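Local coordinates for protein cyclic nucleotide-gated potassium channel mll3241 (Mesorhizobium loti, PDB 4MUV) that forms a homotetrameric, cAMP-activated potassium channel, represented here by its cytoplasmic cyclic nucleotide-binding domain with cGMP bound, at residues V11-L16 against L38-V43; V48-G53 against A96-A101; F60-G65 against T102-L107. The protein carries 3 engineered substitutions. All coordinates share one frame; numbering follows the deposited sequence.

Overall arrangement
The three contacts show how strands of a cyclic nucleotide-binding beta roll pair with one another and with an N-terminal helix. Contact 3 is buried, a strand pair at the middle of one antiparallel sheet, with apolar side chains on both faces and a polar group at one end. Contacts 1 and 2 are partly buried, with residues on the surface. Contact 1 reaches the same sheet as contact 3 through its outer strand 39-43 and relies on side chains of a short helix. Contact 2 belongs to the second sheet; like contact 3 it is a backbone-bonded strand pair with a bulge, but its Ala96 and Val98 touch the nucleotide. Ile49 of contact 2 packs on Phe60 and Leu106 of contact 3, joining the two sheets.

Contact 1 of 3, residues V11-L16 against L38-V43; sequences VRNWQL and LRARTV
Asn13 and Ala40 mark the closest passage of the two backbones, their CA atoms 6.0 Å apart, where a short helical segment meets a strand. The residues 13-16 are helical, with Leu16 N bonded to Arg12 O, whereas 39-43 runs extended; no backbone-to-backbone bond joins them, and a side chain of the helix bonds instead to the backbone of 38-43. That side chain is Asn13. Its CG stands anti to the carbonyl carbon (chi1 -72°), and the amide group beyond it presents both ends to 38-43. Asn13 ND2 donates to Leu38 O at 2.8 Å, in a bent bond (133° at the hydrogen) whose donor sits well above the carbonyl plane. At the other end, Asn13 OD1 rests 3.3 Å from the methyl carbon Ala40 CB. ND2 has a further acceptor in Val35 O, on helix 28-37, so the amide ties together three parts of the chain. In this fold the N-terminal helices pack on the beta roll, and 39-43 is an outermost strand of its sheet, hydrogen-bonded on one side to strand 104-110. Ala40 CB also takes Leu16 CD1, at 3.9 Å, a small apolar patch next to the amide. Leu16 CD1 lies 3.7 Å above the plane of the Arg12 guanidinium, over its centre. Arg12 and Thr42 approach at about a right angle, with Thr42 OG1 3.0 Å from Arg12 NH1 at the edge of the guanidinium and near its plane. Arg41 NH2 forms a salt bridge with Asp9, while NH1 of the same group donates to Ala40 O.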
loop_
_atom_site.group_PDB
_atom_site.type_symbol
_atom_site.label_atom_id
_atom_site.label_comp_id
_atom_site.label_asym_id
_atom_site.label_seq_id
_atom_site.Cartn_x
_atom_site.Cartn_y
_atom_site.Cartn_z
ATOM N N VAL A 11 -6.939 -9.473 12.787
ATOM C CA VAL A 11 -6.651 -10.879 13.095
ATOM C C VAL A 11 -5.523 -11.530 12.255
ATOM O O VAL A 11 -4.837 -12.434 12.728
ATOM C CB VAL A 11 -7.968 -11.720 12.957
ATOM C CG1 VAL A 11 -8.485 -11.779 11.520
ATOM C CG2 VAL A 11 -7.794 -13.111 13.478
ATOM N N ARG A 12 -5.355 -11.066 11.021
ATOM C CA ARG A 12 -4.371 -11.583 10.071
ATOM C C ARG A 12 -3.111 -10.717 10.013
ATOM O O ARG A 12 -2.108 -11.099 9.395
ATOM C CB ARG A 12 -4.955 -11.602 8.632
ATOM C CG ARG A 12 -6.381 -12.182 8.466
ATOM C CD ARG A 12 -6.820 -12.078 6.993
ATOM N NE ARG A 12 -5.844 -12.760 6.153
ATOM C CZ ARG A 12 -5.676 -12.626 4.830
ATOM N NH1 ARG A 12 -6.390 -11.756 4.108
ATOM N NH2 ARG A 12 -4.745 -13.363 4.224
ATOM N N ASN A 13 -3.129 -9.540 10.620
ATOM C CA ASN A 13 -2.146 -8.527 10.242
ATOM C C ASN A 13 -0.720 -8.887 10.587
ATOM O O ASN A 13 0.173 -8.708 9.767
ATOM C CB ASN A 13 -2.453 -7.203 10.900
ATOM C CG ASN A 13 -3.642 -6.516 10.337
ATOM O OD1 ASN A 13 -4.340 -7.047 9.497
ATOM N ND2 ASN A 13 -3.899 -5.312 10.822
ATOM N N TRP A 14 -0.494 -9.327 11.826
ATOM C CA TRP A 14 0.863 -9.619 12.232
ATOM C C TRP A 14 1.455 -10.751 11.389
ATOM O O TRP A 14 2.610 -10.676 10.970
ATOM C CB TRP A 14 0.921 -9.971 13.712
ATOM C CG TRP A 14 2.343 -10.037 14.156
ATOM C CD1 TRP A 14 3.064 -11.154 14.359
ATOM C CD2 TRP A 14 3.226 -8.934 14.381
ATOM N NE1 TRP A 14 4.349 -10.835 14.707
ATOM C CE2 TRP A 14 4.469 -9.474 14.738
ATOM C CE3 TRP A 14 3.074 -7.541 14.332
ATOM C CZ2 TRP A 14 5.559 -8.698 15.023
ATOM C CZ3 TRP A 14 4.172 -6.747 14.637
ATOM C CH2 TRP A 14 5.406 -7.344 14.983
ATOM N N GLN A 15 0.672 -11.801 11.133
ATOM C CA GLN A 15 1.178 -12.910 10.326
ATOM C C GLN A 15 1.631 -12.415 8.959
ATOM O O GLN A 15 2.675 -12.829 8.435
ATOM C CB GLN A 15 0.136 -14.018 10.178
ATOM C CG GLN A 15 0.615 -15.198 9.308
ATOM C CD GLN A 15 0.237 -15.051 7.823
ATOM O OE1 GLN A 15 -0.906 -14.733 7.489
ATOM N NE2 GLN A 15 1.188 -15.310 6.935
ATOM N N LEU A 16 0.833 -11.514 8.377
ATOM C CA LEU A 16 1.084 -11.022 7.033
ATOM C C LEU A 16 2.214 -10.014 6.958
ATOM O O LEU A 16 2.841 -9.871 5.903
ATOM C CB LEU A 16 -0.183 -10.384 6.478
ATOM C CG LEU A 16 -1.321 -11.334 6.161
ATOM C CD1 LEU A 16 -2.603 -10.570 5.839
ATOM C CD2 LEU A 16 -0.940 -12.210 4.972
ATOM N N LEU A 38 -3.078 -1.005 10.413
ATOM C CA LEU A 38 -3.303 -1.618 9.118
ATOM C C LEU A 38 -4.604 -2.386 9.132
ATOM O O LEU A 38 -5.063 -2.813 10.187
ATOM C CB LEU A 38 -2.182 -2.587 8.761
ATOM C CG LEU A 38 -0.829 -1.969 8.451
ATOM C CD1 LEU A 38 0.250 -3.041 8.388
ATOM C CD2 LEU A 38 -0.879 -1.196 7.165
ATOM N N ARG A 39 -5.182 -2.587 7.956
ATOM C CA ARG A 39 -6.362 -3.419 7.816
ATOM C C ARG A 39 -6.118 -4.414 6.694
ATOM O O ARG A 39 -5.871 -4.031 5.572
ATOM C CB ARG A 39 -7.598 -2.556 7.556
ATOM C CG ARG A 39 -7.893 -1.530 8.656
ATOM C CD ARG A 39 -9.082 -0.656 8.301
ATOM N NE ARG A 39 -9.270 0.427 9.256
ATOM C CZ ARG A 39 -10.246 1.328 9.155
ATOM N NH1 ARG A 39 -11.117 1.261 8.145
ATOM N NH2 ARG A 39 -10.358 2.289 10.062
ATOM N N ALA A 40 -6.186 -5.712 6.987
ATOM C CA ALA A 40 -5.966 -6.705 5.948
ATOM C C ALA A 40 -7.231 -6.886 5.122
ATOM O O ALA A 40 -8.333 -6.963 5.659
ATOM C CB ALA A 40 -5.499 -8.033 6.544
ATOM N N ARG A 41 -7.045 -6.966 3.810
ATOM C CA ARG A 41 -8.126 -7.084 2.850
ATOM C C ARG A 41 -7.743 -8.061 1.763
ATOM O O ARG A 41 -6.649 -7.999 1.256
ATOM C CB ARG A 41 -8.371 -5.729 2.172
ATOM C CG ARG A 41 -8.708 -4.592 3.132
ATOM C CD ARG A 41 -10.096 -4.846 3.662
ATOM N NE ARG A 41 -10.631 -3.841 4.596
ATOM C CZ ARG A 41 -10.701 -3.971 5.923
ATOM N NH1 ARG A 41 -10.189 -5.027 6.542
ATOM N NH2 ARG A 41 -11.320 -3.029 6.647
ATOM N N THR A 42 -8.669 -8.921 1.367
ATOM C CA THR A 42 -8.494 -9.748 0.192
ATOM C C THR A 42 -9.415 -9.254 -0.917
ATOM O O THR A 42 -10.594 -8.954 -0.688
ATOM C CB THR A 42 -8.735 -11.225 0.520
ATOM O OG1 THR A 42 -7.763 -11.661 1.473
ATOM C CG2 THR A 42 -8.607 -12.102 -0.710
ATOM N N VAL A 43 -8.857 -9.130 -2.112
ATOM C CA VAL A 43 -9.560 -8.610 -3.285
ATOM C C VAL A 43 -9.608 -9.679 -4.376
ATOM O O VAL A 43 -8.579 -10.255 -4.702
ATOM C CB VAL A 43 -8.862 -7.320 -3.811
ATOM C CG1 VAL A 43 -9.576 -6.771 -5.035
ATOM C CG2 VAL A 43 -8.817 -6.271 -2.726
#

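Contact 2 of 3, residues V48-G53 against A96-A101; sequences VICRIG and ATVSAA. With PCG (cyclic guanosine monophosphate), chain C.
Cys50 and Val98 touch across the strand pair, Cys50 SG lying 3.8 Å from Val98 CG2, and Val98 also meets the nucleotide. Val98 CG2 comes within 3.4 Å of O4' of the cGMP ribose, and Ala96 O lies 3.3 Å from C5' of the same cGMP. That carbonyl is buried by the contact and has no hydrogen-bonding partner in the model. Ile49, Cys50 and Ile52 bond to this segment from alongside. Val98 O is gripped by two donors, Ile49 N at 2.8 Å and Cys50 N at 3.2 Å, both in its carbonyl plane. Val98 N returns a bond to Cys50 O. Farther along, Thr97 OG1, set anti to the carbonyl carbon (chi1 -62°), accepts from Ile52 N at 2.9 Å in an almost perfectly straight bond (179°). A water 2.7 Å from Thr97 OG1 also accepts a weak bond from Arg51 NH1. Ile49 CD1 reaches the backbone at Ala100 N, 3.7 Å away, and its side chain packs on Phe83 and Val43. Segment 96-101 follows directly on Arg94 and Ser95, both hydrogen-bonded to the nucleotide. Ile49 and Cys50 facing Val98 make a classic beta bulge, where outermost strand 48-50 pairs antiparallel with 97-100 beside the nucleotide pocket of the beta roll.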
loop_
_atom_site.group_PDB
_atom_site.type_symbol
_atom_site.label_atom_id
_atom_site.label_comp_id
_atom_site.label_asym_id
_atom_site.label_seq_id
_atom_site.Cartn_x
_atom_site.Cartn_y
_atom_site.Cartn_z
ATOM N N VAL A 48 -11.090 -3.769 -9.359
ATOM C CA VAL A 48 -10.353 -2.517 -9.263
ATOM C C VAL A 48 -10.172 -2.143 -7.803
ATOM O O VAL A 48 -11.107 -2.183 -7.014
ATOM C CB VAL A 48 -11.073 -1.397 -10.050
ATOM C CG1 VAL A 48 -10.456 -0.053 -9.777
ATOM C CG2 VAL A 48 -10.989 -1.693 -11.534
ATOM N N ILE A 49 -8.941 -1.806 -7.459
ATOM C CA ILE A 49 -8.559 -1.410 -6.109
ATOM C C ILE A 49 -8.470 0.125 -6.006
ATOM O O ILE A 49 -8.978 0.716 -5.045
ATOM C CB ILE A 49 -7.244 -2.082 -5.700
ATOM C CG1 ILE A 49 -7.411 -3.616 -5.744
ATOM C CG2 ILE A 49 -6.835 -1.597 -4.344
ATOM C CD1 ILE A 49 -6.140 -4.349 -5.831
ATOM N N CYS A 50 -7.795 0.752 -6.975
ATOM C CA CYS A 50 -7.937 2.182 -7.085
ATOM C C CYS A 50 -7.973 2.554 -8.544
ATOM O O CYS A 50 -7.533 1.830 -9.420
ATOM C CB CYS A 50 -6.842 2.906 -6.334
ATOM S SG CYS A 50 -5.226 2.517 -6.955
ATOM N N ARG A 51 -8.650 3.662 -8.794
ATOM C CA ARG A 51 -8.968 4.090 -10.142
ATOM C C ARG A 51 -8.325 5.432 -10.461
ATOM O O ARG A 51 -8.405 6.366 -9.683
ATOM C CB ARG A 51 -10.470 4.186 -10.332
ATOM C CG ARG A 51 -10.804 4.336 -11.804
ATOM C CD ARG A 51 -12.248 4.267 -12.066
ATOM N NE ARG A 51 -12.877 3.000 -11.703
ATOM C CZ ARG A 51 -12.876 1.892 -12.444
ATOM N NH1 ARG A 51 -12.206 1.818 -13.592
ATOM N NH2 ARG A 51 -13.538 0.832 -12.006
ATOM N N ILE A 52 -7.709 5.504 -11.625
ATOM C CA ILE A 52 -7.106 6.741 -12.098
ATOM C C ILE A 52 -8.079 7.902 -11.956
ATOM O O ILE A 52 -9.254 7.788 -12.288
ATOM C CB ILE A 52 -6.601 6.602 -13.567
ATOM C CG1 ILE A 52 -5.746 7.807 -13.957
ATOM C CG2 ILE A 52 -7.749 6.341 -14.579
ATOM C CD1 ILE A 52 -5.064 7.628 -15.281
ATOM N N GLY A 53 -7.574 9.009 -11.435
ATOM C CA GLY A 53 -8.338 10.227 -11.294
ATOM C C GLY A 53 -9.135 10.385 -10.025
ATOM O O GLY A 53 -9.670 11.467 -9.777
ATOM N N ALA A 96 -2.961 6.023 -11.670
ATOM C CA ALA A 96 -3.123 4.813 -12.463
ATOM C C ALA A 96 -4.179 3.960 -11.785
ATOM O O ALA A 96 -4.374 4.040 -10.578
ATOM C CB ALA A 96 -1.810 4.051 -12.551
ATOM N N THR A 97 -4.831 3.124 -12.589
ATOM C CA THR A 97 -5.760 2.128 -12.090
ATOM C C THR A 97 -4.994 0.846 -11.743
ATOM O O THR A 97 -4.224 0.322 -12.559
ATOM C CB THR A 97 -6.854 1.869 -13.117
ATOM O OG1 THR A 97 -7.571 3.098 -13.296
ATOM C CG2 THR A 97 -7.816 0.758 -12.657
ATOM N N VAL A 98 -5.202 0.375 -10.528
ATOM C CA VAL A 98 -4.594 -0.847 -10.037
ATOM C C VAL A 98 -5.728 -1.810 -9.729
ATOM O O VAL A 98 -6.678 -1.456 -9.049
ATOM C CB VAL A 98 -3.751 -0.578 -8.768
ATOM C CG1 VAL A 98 -3.083 -1.861 -8.279
ATOM C CG2 VAL A 98 -2.741 0.524 -9.013
ATOM N N SER A 99 -5.588 -3.035 -10.215
ATOM C CA SER A 99 -6.585 -4.088 -10.115
ATOM C C SER A 99 -5.929 -5.359 -9.568
ATOM O O SER A 99 -4.727 -5.571 -9.760
ATOM C CB SER A 99 -7.138 -4.406 -11.508
ATOM O OG SER A 99 -7.640 -3.269 -12.184
ATOM N N ALA A 100 -6.704 -6.212 -8.927
ATOM C CA ALA A 100 -6.189 -7.517 -8.563
ATOM C C ALA A 100 -5.910 -8.307 -9.843
ATOM O O ALA A 100 -6.742 -8.363 -10.746
ATOM C CB ALA A 100 -7.189 -8.260 -7.707
ATOM N N ALA A 101 -4.732 -8.920 -9.933
ATOM C CA ALA A 101 -4.408 -9.788 -11.057
ATOM C C ALA A 101 -4.928 -11.200 -10.728
ATOM O O ALA A 101 -5.911 -11.656 -11.288
ATOM C CB ALA A 101 -2.912 -9.770 -11.303
HETATM P PA PCG C . -1.323 6.298 -6.846
HETATM O O1A PCG C . -1.787 6.800 -5.494
HETATM O O2A PCG C . -1.149 7.321 -7.911
HETATM O "O5'" PCG C . -2.327 5.232 -7.338
HETATM C "C5'" PCG C . -1.976 4.380 -8.333
HETATM C "C4'" PCG C . -0.662 3.690 -7.928
HETATM O "O4'" PCG C . -0.084 2.676 -8.833
HETATM C "C3'" PCG C . 0.323 4.636 -7.751
HETATM O "O3'" PCG C . 0.048 5.527 -6.624
HETATM C "C2'" PCG C . 1.608 3.729 -7.575
HETATM O "O2'" PCG C . 1.782 3.431 -6.190
HETATM C "C1'" PCG C . 1.334 2.571 -8.324
HETATM N N9 PCG C . 2.187 2.305 -9.444
HETATM C C8 PCG C . 3.026 1.231 -9.613
HETATM N N7 PCG C . 3.759 1.351 -10.722
HETATM C C5 PCG C . 3.371 2.543 -11.283
HETATM C C6 PCG C . 3.803 3.217 -12.477
HETATM O O6 PCG C . 4.669 2.798 -13.283
HETATM N N1 PCG C . 3.172 4.415 -12.710
HETATM C C2 PCG C . 2.235 4.981 -11.858
HETATM N N2 PCG C . 1.698 6.172 -12.179
HETATM N N3 PCG C . 1.797 4.369 -10.712
HETATM C C4 PCG C . 2.425 3.128 -10.475
HETATM O O HOH W 1 -9.546 2.861 -15.119
#

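Contact 3 of 3, residues F60-G65 against T102-L107; sequences FFVVEG and TTVSLL
Glu64 and Ser105 pair across antiparallel strands, their side chains on the same face, and Glu64 can be followed outward atom by atom. Glu64 CB lies 3.8 Å from Ser105 CB. Glu64 CG, anti to the carbonyl carbon (chi1 -55°), lies 4.0 Å from Ser105 CB, and the chain then runs extended, bringing Glu64 CD to 3.8 Å from Ser105 OG. At the tip Glu64 OE1 accepts from Ser105 OG at 2.8 Å, met on its anti side and somewhat out of the carboxylate plane. OE1 also forms a salt bridge with Arg12, and Ser105 OG bonds to Thr42. An alanine at Glu64 would probably leave the Arg12 guanidinium without its charged mate and the Ser105 hydroxyl without this acceptor. In the backbone, Ser105 O accepts from Val63 N at 2.9 Å and, weakly, from Glu64 N. Val63 CG1 packs on Leu107 CD1 at 3.8 Å, the two side chains crossing at about a right angle. The other face carries Val62 and Leu106, with Phe60 CD1 3.7 Å from Leu106 CD1. At Gly65, with positive phi, a CB would clash with Thr103 O, which favours glycine. Two residues, Val63 and Glu64, set opposite Ser105 form a classic beta bulge, here in the central antiparallel pair of the cyclic nucleotide-binding beta roll.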
loop_
_atom_site.group_PDB
_atom_site.type_symbol
_atom_site.label_atom_id
_atom_site.label_comp_id
_atom_site.label_asym_id
_atom_site.label_seq_id
_atom_site.Cartn_x
_atom_site.Cartn_y
_atom_site.Cartn_z
ATOM N N PHE A 60 -1.452 0.619 0.022
ATOM C CA PHE A 60 -1.612 -0.822 0.140
ATOM C C PHE A 60 -0.263 -1.518 0.012
ATOM O O PHE A 60 0.553 -1.172 -0.858
ATOM C CB PHE A 60 -2.506 -1.351 -0.962
ATOM C CG PHE A 60 -3.862 -0.708 -1.013
ATOM C CD1 PHE A 60 -4.915 -1.242 -0.293
ATOM C CD2 PHE A 60 -4.088 0.393 -1.809
ATOM C CE1 PHE A 60 -6.172 -0.674 -0.338
ATOM C CE2 PHE A 60 -5.350 0.977 -1.864
ATOM C CZ PHE A 60 -6.390 0.439 -1.126
ATOM N N PHE A 61 -0.038 -2.515 0.874
ATOM C CA PHE A 61 1.124 -3.402 0.817
ATOM C C PHE A 61 0.640 -4.753 0.347
ATOM O O PHE A 61 -0.255 -5.345 0.933
ATOM C CB PHE A 61 1.779 -3.490 2.193
ATOM C CG PHE A 61 2.255 -2.162 2.662
ATOM C CD1 PHE A 61 1.405 -1.305 3.325
ATOM C CD2 PHE A 61 3.540 -1.735 2.371
ATOM C CE1 PHE A 61 1.837 -0.064 3.709
ATOM C CE2 PHE A 61 3.964 -0.478 2.738
ATOM C CZ PHE A 61 3.110 0.356 3.415
ATOM N N VAL A 62 1.231 -5.251 -0.743
ATOM C CA VAL A 62 0.843 -6.565 -1.266
ATOM C C VAL A 62 1.514 -7.647 -0.430
ATOM O O VAL A 62 2.731 -7.620 -0.223
ATOM C CB VAL A 62 1.262 -6.744 -2.736
ATOM C CG1 VAL A 62 0.826 -8.084 -3.266
ATOM C CG2 VAL A 62 0.683 -5.631 -3.599
ATOM N N VAL A 63 0.729 -8.602 0.072
ATOM C CA VAL A 63 1.284 -9.630 0.941
ATOM C C VAL A 63 1.046 -11.050 0.461
ATOM O O VAL A 63 1.770 -11.926 0.904
ATOM C CB VAL A 63 0.888 -9.390 2.447
ATOM C CG1 VAL A 63 1.614 -8.160 3.013
ATOM C CG2 VAL A 63 -0.585 -9.231 2.633
ATOM N N GLU A 64 0.070 -11.265 -0.425
ATOM C CA GLU A 64 -0.173 -12.565 -1.075
ATOM C C GLU A 64 -0.799 -12.271 -2.431
ATOM O O GLU A 64 -1.641 -11.380 -2.534
ATOM C CB GLU A 64 -1.158 -13.452 -0.281
ATOM C CG GLU A 64 -0.809 -13.720 1.191
ATOM C CD GLU A 64 -1.874 -14.523 1.925
ATOM O OE1 GLU A 64 -3.090 -14.307 1.699
ATOM O OE2 GLU A 64 -1.500 -15.354 2.759
ATOM N N GLY A 65 -0.403 -12.990 -3.477
ATOM C CA GLY A 65 -0.962 -12.733 -4.791
ATOM C C GLY A 65 -0.359 -11.512 -5.447
ATOM O O GLY A 65 0.666 -11.022 -5.030
ATOM N N THR A 102 -4.273 -11.861 -9.786
ATOM C CA THR A 102 -4.829 -13.008 -9.120
ATOM C C THR A 102 -5.585 -12.473 -7.910
ATOM O O THR A 102 -5.533 -11.281 -7.603
ATOM C CB THR A 102 -3.707 -13.959 -8.664
ATOM O OG1 THR A 102 -2.819 -13.283 -7.767
ATOM C CG2 THR A 102 -2.929 -14.503 -9.854
ATOM N N THR A 103 -6.278 -13.346 -7.197
ATOM C CA THR A 103 -6.795 -12.990 -5.889
ATOM C C THR A 103 -5.627 -12.463 -5.079
ATOM O O THR A 103 -4.567 -13.048 -5.098
ATOM C CB THR A 103 -7.348 -14.219 -5.178
ATOM O OG1 THR A 103 -8.126 -14.982 -6.093
ATOM C CG2 THR A 103 -8.171 -13.782 -3.984
ATOM N N VAL A 104 -5.806 -11.352 -4.372
ATOM C CA VAL A 104 -4.685 -10.705 -3.707
ATOM C C VAL A 104 -5.024 -10.324 -2.264
ATOM O O VAL A 104 -6.140 -9.912 -1.974
ATOM C CB VAL A 104 -4.231 -9.471 -4.530
ATOM C CG1 VAL A 104 -5.330 -8.384 -4.586
ATOM C CG2 VAL A 104 -2.914 -8.920 -4.016
ATOM N N SER A 105 -4.073 -10.510 -1.345
ATOM C CA SER A 105 -4.172 -10.003 0.024
ATOM C C SER A 105 -3.308 -8.788 0.146
ATOM O O SER A 105 -2.138 -8.774 -0.278
ATOM C CB SER A 105 -3.747 -11.016 1.102
ATOM O OG SER A 105 -4.653 -12.079 1.091
ATOM N N LEU A 106 -3.906 -7.773 0.749
ATOM C CA LEU A 106 -3.311 -6.466 0.940
ATOM C C LEU A 106 -3.379 -6.085 2.402
ATOM O O LEU A 106 -4.316 -6.448 3.096
ATOM C CB LEU A 106 -4.125 -5.419 0.169
ATOM C CG LEU A 106 -4.391 -5.648 -1.297
ATOM C CD1 LEU A 106 -5.346 -4.615 -1.869
ATOM C CD2 LEU A 106 -3.096 -5.644 -2.067
ATOM N N LEU A 107 -2.406 -5.308 2.846
ATOM C CA LEU A 107 -2.501 -4.557 4.097
ATOM C C LEU A 107 -2.720 -3.091 3.715
ATOM O O LEU A 107 -1.874 -2.474 3.072
ATOM C CB LEU A 107 -1.243 -4.736 4.955
ATOM C CG LEU A 107 -1.002 -6.163 5.447
ATOM C CD1 LEU A 107 0.376 -6.292 6.045
ATOM C CD2 LEU A 107 -2.039 -6.546 6.482
#